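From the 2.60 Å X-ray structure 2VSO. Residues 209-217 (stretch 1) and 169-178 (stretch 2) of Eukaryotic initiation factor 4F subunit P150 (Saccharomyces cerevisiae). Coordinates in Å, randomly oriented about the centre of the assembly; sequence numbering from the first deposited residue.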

# COMPACT_ATOMS: atom_id res chain seq x y z
N PRO C 209 25.61 1.60 -1.23
CA PRO C 209 24.37 1.36 -0.48
C PRO C 209 23.20 1.06 -1.39
O PRO C 209 23.05 1.71 -2.42
CB PRO C 209 24.12 2.70 0.24
CG PRO C 209 25.35 3.56 -0.04
CD PRO C 209 25.93 3.04 -1.31
N SER C 210 22.38 0.08 -1.02
CA SER C 210 21.20 -0.25 -1.79
C SER C 210 20.10 0.75 -1.45
O SER C 210 20.21 1.48 -0.47
CB SER C 210 20.73 -1.68 -1.51
OG SER C 210 20.22 -1.80 -0.19
N GLU C 211 19.04 0.78 -2.24
CA GLU C 211 18.00 1.77 -2.01
C GLU C 211 17.14 1.47 -0.78
O GLU C 211 16.64 2.39 -0.13
CB GLU C 211 17.17 2.00 -3.27
CG GLU C 211 17.93 2.83 -4.30
CD GLU C 211 17.05 3.36 -5.41
OE1 GLU C 211 15.89 2.91 -5.54
OE2 GLU C 211 17.54 4.23 -6.17
N GLU C 212 16.98 0.20 -0.44
CA GLU C 212 16.27 -0.18 0.78
C GLU C 212 17.00 0.31 2.03
O GLU C 212 16.38 0.75 2.99
CB GLU C 212 16.07 -1.69 0.84
CG GLU C 212 15.55 -2.31 -0.44
CD GLU C 212 15.26 -3.78 -0.28
OE1 GLU C 212 15.35 -4.27 0.87
OE2 GLU C 212 14.96 -4.45 -1.29
N THR C 213 18.33 0.23 2.02
CA THR C 213 19.13 0.67 3.15
C THR C 213 19.02 2.18 3.37
O THR C 213 18.80 2.63 4.49
CB THR C 213 20.61 0.25 2.99
OG1 THR C 213 20.72 -1.15 3.24
CG2 THR C 213 21.48 0.98 3.97
N LEU C 214 19.18 2.93 2.28
CA LEU C 214 19.04 4.38 2.28
C LEU C 214 17.65 4.82 2.73
O LEU C 214 17.50 5.77 3.49
CB LEU C 214 19.27 4.91 0.87
CG LEU C 214 20.70 4.88 0.37
CD1 LEU C 214 20.70 4.91 -1.14
CD2 LEU C 214 21.47 6.06 0.96
N GLU C 215 16.65 4.13 2.22
CA GLU C 215 15.27 4.29 2.65
C GLU C 215 15.21 4.16 4.17
O GLU C 215 14.59 4.97 4.85
CB GLU C 215 14.42 3.20 2.01
CG GLU C 215 12.94 3.44 2.10
CD GLU C 215 12.46 4.38 1.01
OE1 GLU C 215 11.81 5.39 1.36
OE2 GLU C 215 12.75 4.11 -0.18
N SER C 216 15.86 3.12 4.67
CA SER C 216 15.84 2.77 6.08
C SER C 216 16.44 3.87 6.95
O SER C 216 15.87 4.23 7.97
CB SER C 216 16.60 1.46 6.29
OG SER C 216 16.76 1.17 7.67
N VAL C 217 17.59 4.40 6.53
CA VAL C 217 18.29 5.45 7.25
C VAL C 217 17.47 6.72 7.37
O VAL C 217 17.37 7.30 8.46
CB VAL C 217 19.64 5.82 6.59
CG1 VAL C 217 20.59 6.34 7.64
CG2 VAL C 217 20.25 4.60 5.95
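Stretch 2 169-178: AKRRGLGLVR

The strongest link between the two stretches is a hydrogen bond from Lys 170 to Ser 210. Lys 170 NZ donates to Ser 210 OG at 2.6 Å. Ser 210 stands at the N-cap position, right before the helix of stretch 1, and its chi1 is p. The lysine therefore meets the first helix at its very start. To get there, Lys 170 is fully extended, with all four chi angles t. Its CA-to-CB bond points toward stretch 1, and the extended chain carries NZ to Ser 210.

The same ammonium group also faces Glu 212. Lys 170 NZ lies 3.7 Å from Glu 212 OE1, a long salt bridge. The charges are opposite, but at this distance the pairing is looser than the bond to Ser 210. Glu 212 is exposed and its CA-to-CB bond points toward stretch 2. The aliphatic part of the lysine is used as well. Lys 170 CE passes Thr 213 OG1 at 4.0 Å, a packing contact. Lys 170 has 69 Å² covered by stretch 1, the largest such area of any residue here.

Stretch 2 is helical throughout, from Ala 169 to Arg 178, and belongs to a longer helix that extends in both directions. Stretch 1 opens with Pro 209 and Ser 210 outside the helix. Its helix runs from Glu 211 to Val 217 and continues later in the chain. The backbone bonds are mostly of the i to i+4 type in both: Leu 174 N to Lys 170 O is 2.8 Å, and Ser 216 N to Glu 212 O is 3.0 Å. The two axes are nearly parallel. Their N-to-C directions differ by 10°, and they come within 10.3 Å of each other. In register, Ser 216 faces Leu 174, with 6.7 Å from Ser 216 CA to Leu 174 CA.

One helical turn beyond Lys 170, Leu 174 continues the contact. It has chi1 m and chi2 t, and its CA-to-CB bond points toward stretch 1. Leu 174 CD1 lies 3.8 Å from Glu 212 O and 4.2 Å from Glu 212 CB. The same methyl is 4.0 Å from Thr 213 OG1. Leu 174 CD2 rests 3.7 Å from Ser 216 OG. The leucine thus touches three residues of the first helix.

Ser 216 is buried and its CA-to-CB bond points toward stretch 2, with chi1 t. Its small side chain also meets Val 177, where Ser 216 OG is 3.4 Å from Val 177 CG2. This contact lies near the C-terminal end of both stretches.

The interface is modest, with 270 Å² buried in total. On stretch 2 it is carried by Lys 170, Leu 174 and Val 177, spaced four and three residues apart, so they fall along one side of the helix. Gly 173 and Gly 175 take no part. Leu 214 and Val 217, though buried, also make no contact across the pair.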

# COMPACT_ATOMS: atom_id res chain seq x y z
N ALA C 169 16.28 -12.10 5.08
CA ALA C 169 17.30 -11.72 6.03
C ALA C 169 17.53 -10.22 6.10
O ALA C 169 17.72 -9.65 7.18
CB ALA C 169 18.59 -12.42 5.69
N LYS C 170 17.53 -9.56 4.95
CA LYS C 170 17.77 -8.13 4.90
C LYS C 170 16.48 -7.45 5.32
O LYS C 170 16.47 -6.58 6.18
CB LYS C 170 18.19 -7.69 3.50
CG LYS C 170 18.42 -6.21 3.34
CD LYS C 170 18.95 -5.89 1.95
CE LYS C 170 19.01 -4.41 1.70
NZ LYS C 170 19.04 -4.12 0.25
N ARG C 171 15.39 -7.87 4.71
CA ARG C 171 14.10 -7.29 5.02
C ARG C 171 13.91 -7.29 6.54
O ARG C 171 13.60 -6.25 7.14
CB ARG C 171 13.00 -8.05 4.28
CG ARG C 171 11.60 -7.77 4.75
CD ARG C 171 10.60 -8.72 4.12
NE ARG C 171 10.62 -10.03 4.75
CZ ARG C 171 9.80 -10.40 5.74
NH1 ARG C 171 8.90 -9.55 6.22
NH2 ARG C 171 9.89 -11.62 6.25
N ARG C 172 14.15 -8.43 7.17
CA ARG C 172 13.93 -8.58 8.61
C ARG C 172 14.93 -7.79 9.45
O ARG C 172 14.57 -7.22 10.47
CB ARG C 172 13.95 -10.06 9.01
CG ARG C 172 12.73 -10.83 8.52
CD ARG C 172 12.83 -12.30 8.85
NE ARG C 172 11.71 -13.05 8.29
CZ ARG C 172 11.60 -14.37 8.35
NH1 ARG C 172 12.55 -15.09 8.95
NH2 ARG C 172 10.55 -14.98 7.81
N GLY C 173 16.18 -7.76 9.02
CA GLY C 173 17.16 -6.91 9.67
C GLY C 173 16.73 -5.45 9.65
O GLY C 173 16.70 -4.80 10.69
N LEU C 174 16.40 -4.95 8.46
CA LEU C 174 15.96 -3.56 8.30
C LEU C 174 14.65 -3.29 9.03
O LEU C 174 14.43 -2.20 9.52
CB LEU C 174 15.85 -3.20 6.81
CG LEU C 174 17.25 -3.10 6.21
CD1 LEU C 174 17.25 -2.51 4.82
CD2 LEU C 174 18.11 -2.27 7.17
N GLY C 175 13.77 -4.28 9.09
CA GLY C 175 12.56 -4.16 9.87
C GLY C 175 12.91 -3.96 11.34
O GLY C 175 12.21 -3.26 12.07
N LEU C 176 14.00 -4.59 11.78
CA LEU C 176 14.44 -4.45 13.16
C LEU C 176 15.02 -3.07 13.47
O LEU C 176 14.65 -2.48 14.48
CB LEU C 176 15.44 -5.54 13.53
CG LEU C 176 16.26 -5.23 14.77
CD1 LEU C 176 15.52 -5.62 16.05
CD2 LEU C 176 17.60 -5.93 14.65
N VAL C 177 15.92 -2.57 12.63
CA VAL C 177 16.49 -1.24 12.84
C VAL C 177 15.35 -0.26 12.98
O VAL C 177 15.39 0.68 13.77
CB VAL C 177 17.39 -0.76 11.68
CG1 VAL C 177 18.63 -1.64 11.56
CG2 VAL C 177 16.62 -0.78 10.43
N ARG C 178 14.30 -0.52 12.21
CA ARG C 178 13.12 0.31 12.23
C ARG C 178 12.44 0.23 13.57
O ARG C 178 12.02 1.24 14.13
CB ARG C 178 12.16 -0.13 11.13
CG ARG C 178 10.79 0.42 11.34
CD ARG C 178 9.97 0.40 10.09
NE ARG C 178 8.98 1.45 10.26
CZ ARG C 178 8.20 1.92 9.30
NH1 ARG C 178 8.27 1.41 8.08
NH2 ARG C 178 7.35 2.89 9.58